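Local coordinates for putative primosome component (Streptococcus pyogenes serotype M3, PDB 2QGZ), which is a putative primosome component and helicase loader of the P-loop ATPase clan, and so probably uses ATP in loading the replicative helicase, at residues V212-L218 / Y243-L249; S117-L123 / S166-A171; P250-T254 / V285-A289; A104-I109 / A173-E178. The contacts are given in a common frame with arbitrary orientation. Residues are numbered along the deposited sequence.

Contact 1: residues V212-L218 / Y243-L249; sequences VKNVPVL and YRMLEEL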
# COMPACT_ATOMS: atom_id res chain seq x y z
N VAL A 212 0.22 -11.94 5.53
CA VAL A 212 0.13 -10.81 4.63
C VAL A 212 -0.99 -10.86 3.59
O VAL A 212 -1.66 -9.86 3.34
CB VAL A 212 1.50 -10.62 3.91
CG1 VAL A 212 1.34 -9.85 2.62
CG2 VAL A 212 2.46 -9.91 4.85
N LYS A 213 -1.21 -12.02 2.99
CA LYS A 213 -2.23 -12.12 1.95
C LYS A 213 -3.68 -12.00 2.38
O LYS A 213 -4.52 -11.62 1.57
CB LYS A 213 -2.05 -13.40 1.14
CG LYS A 213 -2.39 -14.69 1.86
CD LYS A 213 -2.46 -15.83 0.84
CE LYS A 213 -2.58 -17.19 1.50
NZ LYS A 213 -3.73 -17.26 2.44
N ASN A 214 -4.00 -12.31 3.63
CA ASN A 214 -5.39 -12.22 4.04
C ASN A 214 -5.76 -11.02 4.90
O ASN A 214 -6.88 -10.95 5.41
CB ASN A 214 -5.82 -13.52 4.75
CG ASN A 214 -7.35 -13.69 4.78
OD1 ASN A 214 -8.01 -13.59 3.75
ND2 ASN A 214 -7.90 -13.95 5.97
N VAL A 215 -4.85 -10.06 5.07
CA VAL A 215 -5.18 -8.89 5.87
C VAL A 215 -6.24 -8.06 5.14
O VAL A 215 -6.25 -7.98 3.92
CB VAL A 215 -3.95 -8.01 6.16
CG1 VAL A 215 -2.95 -8.80 7.00
CG2 VAL A 215 -3.32 -7.54 4.85
N PRO A 216 -7.15 -7.42 5.89
CA PRO A 216 -8.21 -6.61 5.30
C PRO A 216 -7.75 -5.57 4.28
O PRO A 216 -8.38 -5.39 3.24
CB PRO A 216 -8.87 -5.97 6.51
CG PRO A 216 -8.68 -7.02 7.57
CD PRO A 216 -7.25 -7.43 7.36
N VAL A 217 -6.67 -4.88 4.60
CA VAL A 217 -6.12 -3.85 3.72
C VAL A 217 -4.61 -4.00 3.73
O VAL A 217 -3.99 -4.01 4.78
CB VAL A 217 -6.47 -2.44 4.23
CG1 VAL A 217 -5.82 -1.41 3.33
CG2 VAL A 217 -7.96 -2.24 4.25
N LEU A 218 -4.04 -4.10 2.54
CA LEU A 218 -2.60 -4.29 2.39
C LEU A 218 -1.97 -3.17 1.58
O LEU A 218 -2.48 -2.80 0.51
CB LEU A 218 -2.34 -5.64 1.72
CG LEU A 218 -0.88 -5.97 1.42
CD1 LEU A 218 -0.10 -6.12 2.73
CD2 LEU A 218 -0.81 -7.26 0.61
N TYR A 243 -4.68 -13.97 -5.17
CA TYR A 243 -5.55 -14.31 -4.06
C TYR A 243 -6.37 -13.12 -3.56
O TYR A 243 -7.54 -13.28 -3.19
CB TYR A 243 -4.72 -14.88 -2.91
CG TYR A 243 -5.47 -15.04 -1.62
CD1 TYR A 243 -5.51 -14.02 -0.68
CD2 TYR A 243 -6.15 -16.23 -1.33
CE1 TYR A 243 -6.19 -14.17 0.53
CE2 TYR A 243 -6.83 -16.40 -0.13
CZ TYR A 243 -6.85 -15.37 0.80
OH TYR A 243 -7.54 -15.52 1.98
N ARG A 244 -5.78 -11.93 -3.55
CA ARG A 244 -6.52 -10.77 -3.08
C ARG A 244 -7.56 -10.35 -4.13
O ARG A 244 -8.60 -9.78 -3.78
CB ARG A 244 -5.57 -9.62 -2.70
CG ARG A 244 -4.74 -9.93 -1.44
CD ARG A 244 -3.81 -8.78 -1.02
NE ARG A 244 -4.54 -7.69 -0.38
CZ ARG A 244 -5.02 -7.72 0.86
NH1 ARG A 244 -4.86 -8.79 1.62
NH2 ARG A 244 -5.69 -6.68 1.34
N MET A 245 -7.30 -10.64 -5.40
CA MET A 245 -8.27 -10.32 -6.44
C MET A 245 -9.52 -11.17 -6.21
O MET A 245 -10.64 -10.66 -6.15
CB MET A 245 -7.71 -10.61 -7.85
CG MET A 245 -7.12 -9.38 -8.55
SD MET A 245 -6.36 -9.70 -10.17
CE MET A 245 -7.82 -9.92 -11.16
N LEU A 246 -9.33 -12.48 -6.06
CA LEU A 246 -10.45 -13.40 -5.83
C LEU A 246 -11.16 -13.11 -4.52
O LEU A 246 -12.38 -13.18 -4.45
CB LEU A 246 -9.96 -14.85 -5.82
CG LEU A 246 -9.66 -15.51 -7.16
CD1 LEU A 246 -8.86 -16.78 -6.93
CD2 LEU A 246 -10.96 -15.81 -7.87
N GLU A 247 -10.40 -12.79 -3.48
CA GLU A 247 -10.97 -12.51 -2.17
C GLU A 247 -11.52 -11.09 -2.01
O GLU A 247 -12.04 -10.74 -0.96
CB GLU A 247 -9.91 -12.77 -1.09
CG GLU A 247 -9.67 -14.23 -0.75
CD GLU A 247 -10.55 -14.68 0.41
OE1 GLU A 247 -10.84 -13.83 1.28
OE2 GLU A 247 -10.92 -15.87 0.46
N GLU A 248 -11.39 -10.27 -3.05
CA GLU A 248 -11.87 -8.89 -3.01
C GLU A 248 -11.32 -8.14 -1.80
O GLU A 248 -12.07 -7.59 -0.99
CB GLU A 248 -13.41 -8.85 -2.98
CG GLU A 248 -14.06 -9.58 -4.16
CD GLU A 248 -15.59 -9.59 -4.09
OE1 GLU A 248 -16.15 -9.82 -2.99
OE2 GLU A 248 -16.23 -9.38 -5.14
N LEU A 249 -10.00 -8.14 -1.66
CA LEU A 249 -9.35 -7.45 -0.56
C LEU A 249 -8.58 -6.24 -1.11
O LEU A 249 -7.69 -6.38 -1.95
CB LEU A 249 -8.42 -8.42 0.18
CG LEU A 249 -9.07 -9.65 0.86
CD1 LEU A 249 -7.99 -10.57 1.40
CD2 LEU A 249 -9.97 -9.21 2.00
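R244 gives up more surface here than any other residue. It reaches from the last turns of helix 237-247 into the bend that leads to strand 217-221, where backbone carbonyls converge. Its NH1 donates to K213 O (2.9 Å) and to V215 O (2.8 Å), and its NH2 shares V215 O at 2.9 Å. A guanidinium suits this place because its several N-H groups fan out in one plane and can serve both carbonyls where the chain turns toward the strand. The flat face is covered by L218, with L218 CB 3.5 Å from R244 CZ. R244 also bonds to P250 O and T251 OG1, so one side chain bridges the entrances of strands 217-221 and 251-255. These are adjacent parallel strands of the P-loop NTPase sheet, and helix 237-247 lies between them in sequence as the helix of a beta-alpha-beta crossover. K213 and Y243 pair at the more open end. The aliphatic part of K213 lies across the ring, its CD 4.0 Å from the Y243 centroid in a CH-pi contact, and K213 NZ stands 4.3 Å from the same centroid as a cation-pi partner while forming a salt bridge with D210. At the ring's edge Y243 OH donates to N214 OD1 (2.7 Å). A Schellman motif at E248, whose phi is positive, then ends the helix and turns L249 inward, bringing L249 CD1 to 3.6 Å from K213 O.

Contact 2: residues S117-L123 / S166-A171; sequences SYRHIHL and SYLLAA. With PO4 (phosphate ion), chain B.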
# COMPACT_ATOMS: atom_id res chain seq x y z
N SER A 117 7.66 4.73 13.05
CA SER A 117 6.92 5.97 12.84
C SER A 117 5.73 5.83 11.89
O SER A 117 4.78 6.59 11.99
CB SER A 117 7.85 7.07 12.34
OG SER A 117 8.48 6.68 11.13
N TYR A 118 5.76 4.84 10.99
CA TYR A 118 4.67 4.62 10.04
C TYR A 118 3.39 4.14 10.70
O TYR A 118 2.37 3.97 10.03
CB TYR A 118 5.05 3.59 8.98
CG TYR A 118 5.85 4.15 7.84
CD1 TYR A 118 7.23 4.27 7.92
CD2 TYR A 118 5.21 4.56 6.67
CE1 TYR A 118 7.97 4.79 6.86
CE2 TYR A 118 5.94 5.08 5.61
CZ TYR A 118 7.31 5.20 5.71
OH TYR A 118 8.03 5.74 4.67
N ARG A 119 3.44 3.94 12.00
CA ARG A 119 2.29 3.46 12.76
C ARG A 119 1.68 4.64 13.53
O ARG A 119 0.64 4.51 14.17
CB ARG A 119 2.77 2.36 13.71
CG ARG A 119 1.69 1.66 14.53
CD ARG A 119 2.11 0.21 14.84
NE ARG A 119 3.43 0.15 15.45
CZ ARG A 119 4.31 -0.82 15.22
NH1 ARG A 119 4.00 -1.81 14.39
NH2 ARG A 119 5.50 -0.79 15.80
N HIS A 120 2.33 5.80 13.43
CA HIS A 120 1.85 6.99 14.13
C HIS A 120 1.67 8.21 13.21
O HIS A 120 1.99 9.34 13.59
CB HIS A 120 2.82 7.36 15.26
CG HIS A 120 3.09 6.23 16.21
ND1 HIS A 120 2.11 5.68 17.01
CD2 HIS A 120 4.22 5.53 16.47
CE1 HIS A 120 2.63 4.70 17.72
NE2 HIS A 120 3.91 4.58 17.41
N ILE A 121 1.14 7.98 12.01
CA ILE A 121 0.92 9.08 11.07
C ILE A 121 -0.57 9.38 10.94
O ILE A 121 -1.35 8.51 10.59
CB ILE A 121 1.49 8.74 9.67
CG1 ILE A 121 2.98 8.43 9.80
CG2 ILE A 121 1.29 9.92 8.74
CD1 ILE A 121 3.66 8.08 8.51
N HIS A 122 -0.94 10.63 11.23
CA HIS A 122 -2.34 11.05 11.16
C HIS A 122 -2.66 11.85 9.89
O HIS A 122 -1.78 12.41 9.24
CB HIS A 122 -2.71 11.92 12.37
CG HIS A 122 -2.39 11.30 13.70
ND1 HIS A 122 -1.10 11.05 14.12
CD2 HIS A 122 -3.19 10.96 14.74
CE1 HIS A 122 -1.12 10.57 15.35
NE2 HIS A 122 -2.38 10.51 15.75
N LEU A 123 -3.95 11.92 9.56
CA LEU A 123 -4.38 12.68 8.39
C LEU A 123 -3.93 14.13 8.47
O LEU A 123 -3.66 14.76 7.46
CB LEU A 123 -5.91 12.66 8.27
CG LEU A 123 -6.56 11.33 7.92
CD1 LEU A 123 -8.07 11.50 8.00
CD2 LEU A 123 -6.11 10.87 6.53
N SER A 166 4.17 7.10 0.89
CA SER A 166 3.91 6.07 1.89
C SER A 166 3.25 6.65 3.14
O SER A 166 2.43 6.00 3.79
CB SER A 166 5.22 5.34 2.25
OG SER A 166 6.19 6.23 2.81
N TYR A 167 3.60 7.89 3.48
CA TYR A 167 3.02 8.55 4.65
C TYR A 167 1.52 8.75 4.49
O TYR A 167 0.74 8.48 5.42
CB TYR A 167 3.70 9.91 4.87
CG TYR A 167 4.98 9.83 5.69
CD1 TYR A 167 5.84 8.74 5.58
CD2 TYR A 167 5.34 10.86 6.54
CE1 TYR A 167 7.02 8.68 6.31
CE2 TYR A 167 6.53 10.82 7.27
CZ TYR A 167 7.36 9.72 7.15
OH TYR A 167 8.54 9.68 7.87
N LEU A 168 1.12 9.22 3.31
CA LEU A 168 -0.28 9.46 2.98
C LEU A 168 -1.09 8.17 3.20
O LEU A 168 -2.16 8.18 3.82
CB LEU A 168 -0.39 9.88 1.51
CG LEU A 168 -1.63 10.58 0.94
CD1 LEU A 168 -1.82 10.10 -0.48
CD2 LEU A 168 -2.87 10.28 1.75
N LEU A 169 -0.58 7.06 2.69
CA LEU A 169 -1.22 5.76 2.83
C LEU A 169 -1.20 5.29 4.29
O LEU A 169 -2.14 4.65 4.76
CB LEU A 169 -0.53 4.74 1.92
CG LEU A 169 -1.22 4.40 0.58
CD1 LEU A 169 -1.90 5.62 -0.00
CD2 LEU A 169 -0.19 3.83 -0.39
N ALA A 170 -0.13 5.62 5.00
CA ALA A 170 -0.05 5.26 6.41
C ALA A 170 -1.11 6.05 7.19
O ALA A 170 -1.69 5.55 8.17
CB ALA A 170 1.33 5.56 6.95
N ALA A 171 -1.36 7.29 6.77
CA ALA A 171 -2.36 8.11 7.45
C ALA A 171 -3.74 7.51 7.22
O ALA A 171 -4.62 7.58 8.09
CB ALA A 171 -2.32 9.53 6.92
P PO4 B . 7.63 7.91 -0.26
O1 PO4 B . 7.02 6.60 -0.64
O2 PO4 B . 9.11 7.84 -0.47
O3 PO4 B . 7.06 9.01 -1.11
O4 PO4 B . 7.33 8.19 1.17
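Two tyrosines make the aromatic part of this contact. The edge of the Y167 ring points at the face of Y118 in a T-shaped pair, with centroids 5.1 Å apart and planes at 86°. One face of Y167 is covered by I121, whose CD1 sits 3.7 Å from the ring centroid in a CH-pi contact; the long, slim end of isoleucine suits a seat above a flat ring. Aliphatic packing continues along the helix, where small residues let the loop come close. A170 CB lies 3.8 Å from I121 CD1 and 4.0 Å from Y118 CD2, while A171 CB is 4.0 Å from L123 CD2. With only a methyl at A171, the backbones nearly touch, and a CA-H...O contact forms between A171 CA and I121 O at 3.3 Å. The polar part is a short relay: Y118 OH donates to S166 OG (2.7 Å), which in turn donates to O4 of the phosphate ion (2.8 Å). S166 N also bonds to phosphate O1 at 3.3 Å. K165 N and G162 N hold the same ion, consistent with a Walker A loop whose phosphate site is filled by an ion that probably came from the crystallisation liquor. The loop 117-123, between strand 109-112 and helix 131-146, thus covers one flank of the P-loop helix 165-179, whose L168 and L169 side chains pack against helix 131-146 and strand 154-158.

Contact 3: residues P250-T254 / V285-A289; sequences PTFFT and VRYLA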
# COMPACT_ATOMS: atom_id res chain seq x y z
N PRO A 250 -8.93 -5.02 -0.66
CA PRO A 250 -8.31 -3.76 -1.08
C PRO A 250 -6.79 -3.82 -0.97
O PRO A 250 -6.25 -4.17 0.07
CB PRO A 250 -8.91 -2.74 -0.10
CG PRO A 250 -10.24 -3.35 0.27
CD PRO A 250 -9.88 -4.80 0.45
N THR A 251 -6.11 -3.44 -2.05
CA THR A 251 -4.66 -3.49 -2.08
C THR A 251 -4.12 -2.18 -2.63
O THR A 251 -4.55 -1.72 -3.69
CB THR A 251 -4.21 -4.65 -2.96
OG1 THR A 251 -4.88 -5.84 -2.51
CG2 THR A 251 -2.71 -4.85 -2.89
N PHE A 252 -3.18 -1.58 -1.91
CA PHE A 252 -2.58 -0.32 -2.35
C PHE A 252 -1.10 -0.53 -2.69
O PHE A 252 -0.52 -1.55 -2.34
CB PHE A 252 -2.69 0.73 -1.24
CG PHE A 252 -4.10 1.07 -0.85
CD1 PHE A 252 -4.93 0.12 -0.27
CD2 PHE A 252 -4.60 2.35 -1.07
CE1 PHE A 252 -6.24 0.45 0.10
CE2 PHE A 252 -5.90 2.69 -0.71
CZ PHE A 252 -6.73 1.74 -0.12
N PHE A 253 -0.51 0.45 -3.37
CA PHE A 253 0.90 0.38 -3.74
C PHE A 253 1.47 1.79 -3.80
O PHE A 253 0.74 2.77 -3.92
CB PHE A 253 1.10 -0.21 -5.15
CG PHE A 253 0.35 -1.48 -5.41
CD1 PHE A 253 -1.01 -1.45 -5.71
CD2 PHE A 253 1.02 -2.71 -5.42
CE1 PHE A 253 -1.70 -2.63 -6.02
CE2 PHE A 253 0.34 -3.90 -5.73
CZ PHE A 253 -1.03 -3.86 -6.03
N THR A 254 2.79 1.90 -3.73
CA THR A 254 3.48 3.18 -3.89
C THR A 254 4.64 2.80 -4.81
O THR A 254 5.13 1.67 -4.77
CB THR A 254 4.07 3.74 -2.58
OG1 THR A 254 5.08 2.87 -2.10
CG2 THR A 254 2.99 3.91 -1.52
N VAL A 285 -2.18 -5.61 -10.84
CA VAL A 285 -1.97 -4.33 -10.18
C VAL A 285 -3.00 -3.34 -10.72
O VAL A 285 -3.67 -2.65 -9.95
CB VAL A 285 -0.55 -3.78 -10.44
CG1 VAL A 285 -0.38 -2.44 -9.75
CG2 VAL A 285 0.49 -4.75 -9.94
N ARG A 286 -3.13 -3.28 -12.05
CA ARG A 286 -4.07 -2.36 -12.67
C ARG A 286 -5.50 -2.69 -12.31
O ARG A 286 -6.38 -1.83 -12.33
CB ARG A 286 -3.96 -2.39 -14.20
CG ARG A 286 -2.65 -1.89 -14.77
CD ARG A 286 -2.76 -1.76 -16.29
NE ARG A 286 -1.54 -1.23 -16.90
CZ ARG A 286 -0.45 -1.95 -17.17
NH1 ARG A 286 -0.42 -3.25 -16.89
NH2 ARG A 286 0.62 -1.37 -17.70
N TYR A 287 -5.76 -3.94 -11.98
CA TYR A 287 -7.12 -4.33 -11.62
C TYR A 287 -7.43 -3.96 -10.17
O TYR A 287 -8.54 -3.53 -9.86
CB TYR A 287 -7.32 -5.83 -11.88
CG TYR A 287 -8.64 -6.37 -11.40
CD1 TYR A 287 -8.80 -6.79 -10.08
CD2 TYR A 287 -9.74 -6.41 -12.24
CE1 TYR A 287 -10.03 -7.24 -9.61
CE2 TYR A 287 -10.98 -6.85 -11.78
CZ TYR A 287 -11.12 -7.26 -10.46
OH TYR A 287 -12.35 -7.66 -9.99
N LEU A 288 -6.44 -4.10 -9.29
CA LEU A 288 -6.62 -3.80 -7.87
C LEU A 288 -6.53 -2.32 -7.47
O LEU A 288 -7.14 -1.92 -6.48
CB LEU A 288 -5.59 -4.58 -7.05
CG LEU A 288 -5.74 -6.09 -7.02
CD1 LEU A 288 -4.42 -6.74 -6.65
CD2 LEU A 288 -6.83 -6.46 -6.05
N ALA A 289 -5.80 -1.52 -8.23
CA ALA A 289 -5.66 -0.11 -7.85
C ALA A 289 -5.68 0.92 -8.97
O ALA A 289 -5.30 0.64 -10.10
CB ALA A 289 -4.38 0.05 -7.04
O HOH W 1 -7.77 -3.54 -4.22
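In this P-loop NTPase fold the chain leaves strand 251-255, eventually enters helix 281-288 and returns as the edge strand 289-293, and strand 154-158 lies in the sheet between those two strands. The contact joins the first of them to the end of the helix, and all the residues that touch are buried. V285 comes first. Its CG1 methyl sits over one face of F253, 4.0 Å from the ring centroid, a CH-pi contact in which a compact branched side chain fits under a broad ring; Y156 of the intervening strand also touches both residues. One turn later L288 points at the strand. L288 CD2 approaches T251 OG1 to 4.1 Å, although that hydroxyl has its polar partners elsewhere, in R244 and L249. The L288 carbonyl, near the helix end, meets the strand through water: the water accepts from T251 N at 2.7 Å and donates to L288 O at 2.9 Å, filling a space too wide for a direct backbone bond. A289 closes the last turn, its N bonding to V285 O at 3.0 Å, yet its own phi and psi are already extended as the new strand begins. Its small methyl fits where bulk would not: A289 CB lies 3.9 Å from F253 CE1, at the ring's edge, and 3.8 Å from T251 O.

Contact 4: residues A104-I109 / A173-E178; sequences AISERI and AHELSE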
# COMPACT_ATOMS: atom_id res chain seq x y z
N ALA A 104 -4.42 1.75 21.04
CA ALA A 104 -5.09 0.58 20.49
C ALA A 104 -5.23 0.69 18.97
O ALA A 104 -5.05 -0.30 18.26
CB ALA A 104 -6.46 0.40 21.13
N ILE A 105 -5.55 1.88 18.47
CA ILE A 105 -5.71 2.07 17.03
C ILE A 105 -4.36 1.92 16.34
O ILE A 105 -4.26 1.44 15.21
CB ILE A 105 -6.30 3.46 16.69
CG1 ILE A 105 -5.37 4.57 17.18
CG2 ILE A 105 -7.68 3.61 17.33
CD1 ILE A 105 -5.93 5.97 16.98
N SER A 106 -3.30 2.30 17.05
CA SER A 106 -1.96 2.21 16.52
C SER A 106 -1.49 0.77 16.37
O SER A 106 -0.78 0.45 15.42
CB SER A 106 -1.00 2.97 17.44
OG SER A 106 0.31 2.95 16.92
N GLU A 107 -1.90 -0.10 17.29
CA GLU A 107 -1.49 -1.51 17.25
C GLU A 107 -2.18 -2.35 16.16
O GLU A 107 -1.71 -3.44 15.84
CB GLU A 107 -1.72 -2.17 18.61
CG GLU A 107 -3.18 -2.35 18.99
CD GLU A 107 -3.35 -3.22 20.23
OE1 GLU A 107 -2.98 -4.41 20.16
OE2 GLU A 107 -3.86 -2.71 21.26
N ARG A 108 -3.29 -1.85 15.61
CA ARG A 108 -3.99 -2.57 14.54
C ARG A 108 -3.23 -2.45 13.22
O ARG A 108 -3.58 -3.09 12.23
CB ARG A 108 -5.40 -2.01 14.32
CG ARG A 108 -6.32 -2.05 15.51
CD ARG A 108 -7.76 -1.94 15.03
NE ARG A 108 -8.72 -1.90 16.13
CZ ARG A 108 -8.93 -0.84 16.90
NH1 ARG A 108 -8.26 0.29 16.70
NH2 ARG A 108 -9.82 -0.91 17.88
N ILE A 109 -2.19 -1.60 13.21
CA ILE A 109 -1.39 -1.37 12.01
C ILE A 109 -0.11 -2.19 12.01
O ILE A 109 0.89 -1.81 12.63
CB ILE A 109 -1.02 0.13 11.89
CG1 ILE A 109 -2.30 0.97 11.81
CG2 ILE A 109 -0.17 0.36 10.67
CD1 ILE A 109 -2.03 2.46 11.78
N ALA A 173 -4.30 4.31 6.83
CA ALA A 173 -4.35 3.12 7.69
C ALA A 173 -4.68 3.52 9.13
O ALA A 173 -5.41 2.81 9.83
CB ALA A 173 -3.01 2.37 7.65
N HIS A 174 -4.13 4.64 9.57
CA HIS A 174 -4.37 5.11 10.93
C HIS A 174 -5.82 5.55 11.11
O HIS A 174 -6.41 5.32 12.17
CB HIS A 174 -3.43 6.27 11.25
CG HIS A 174 -3.36 6.59 12.71
ND1 HIS A 174 -4.35 7.28 13.37
CD2 HIS A 174 -2.41 6.29 13.64
CE1 HIS A 174 -4.02 7.39 14.65
NE2 HIS A 174 -2.85 6.80 14.83
N GLU A 175 -6.40 6.15 10.08
CA GLU A 175 -7.78 6.60 10.14
C GLU A 175 -8.74 5.41 10.05
O GLU A 175 -9.81 5.41 10.66
CB GLU A 175 -8.04 7.59 9.01
CG GLU A 175 -9.29 8.42 9.15
CD GLU A 175 -9.21 9.45 10.27
OE1 GLU A 175 -8.10 9.87 10.64
OE2 GLU A 175 -10.29 9.85 10.76
N LEU A 176 -8.35 4.38 9.29
CA LEU A 176 -9.18 3.18 9.16
C LEU A 176 -9.25 2.46 10.50
O LEU A 176 -10.29 1.92 10.87
CB LEU A 176 -8.60 2.23 8.11
CG LEU A 176 -9.08 2.44 6.68
CD1 LEU A 176 -8.40 1.44 5.75
CD2 LEU A 176 -10.58 2.28 6.62
N SER A 177 -8.13 2.45 11.21
CA SER A 177 -8.09 1.80 12.51
C SER A 177 -8.87 2.61 13.54
O SER A 177 -9.50 2.04 14.43
CB SER A 177 -6.65 1.63 12.98
OG SER A 177 -6.63 1.22 14.33
N GLU A 178 -8.82 3.93 13.43
CA GLU A 178 -9.52 4.79 14.39
C GLU A 178 -11.03 4.87 14.17
O GLU A 178 -11.80 4.72 15.10
CB GLU A 178 -8.94 6.20 14.39
CG GLU A 178 -9.65 7.15 15.36
CD GLU A 178 -8.99 8.50 15.50
OE1 GLU A 178 -9.43 9.30 16.35
OE2 GLU A 178 -8.02 8.78 14.75
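I105 lies along one side of helix 165-179, its CD1 3.3 Å from H174 CE1 and its CG2 3.7 Å from E178 CA, so a single branched aliphatic chain spans a full turn. Between these apolar ends the small S177 lets the two backbones come within 5.1 Å, measured from I105 CA to S177 CA. Its hydroxyl serves twice: S177 OG donates to I105 O at 2.5 Å and accepts from R108 NH1 at 3.0 Å. Arginine is long enough to reach back across the turn to it from a more open position. Further on, I109 inserts CD1 3.6 Å from H174 CA and 4.2 Å from A173 CB, where alanine leaves room for it. The H174 ring also meets that of H122. The weakly bonded helix 104-107 leads into edge strand 109-112, R108 being backbone-bonded to T184 of the next strand, and packs on helix 165-179, which follows the probable Walker A loop; that strand-loop-helix unit is the hallmark of the P-loop NTPase fold.

In the fold
From the N terminus, contact 4 opens first at 104-109 and contact 2 at 117-123; contact 2 closes at 166-171 and contact 4 at 173-178, so the shorter loop lies wholly within the longer. Both end on helix 165-179, and R119 O probably bonds to S106 OG between them. Contacts 1 and 3 follow in series without crossing: contact 1 closes at 243-249, and contact 3 opens at once with 250-254 and closes at 285-289. They meet through L218 O and F252 N, a probable bond between neighbouring strands. L169 packs on T254, and L176 on V217, linking the P-loop helix to the central strands.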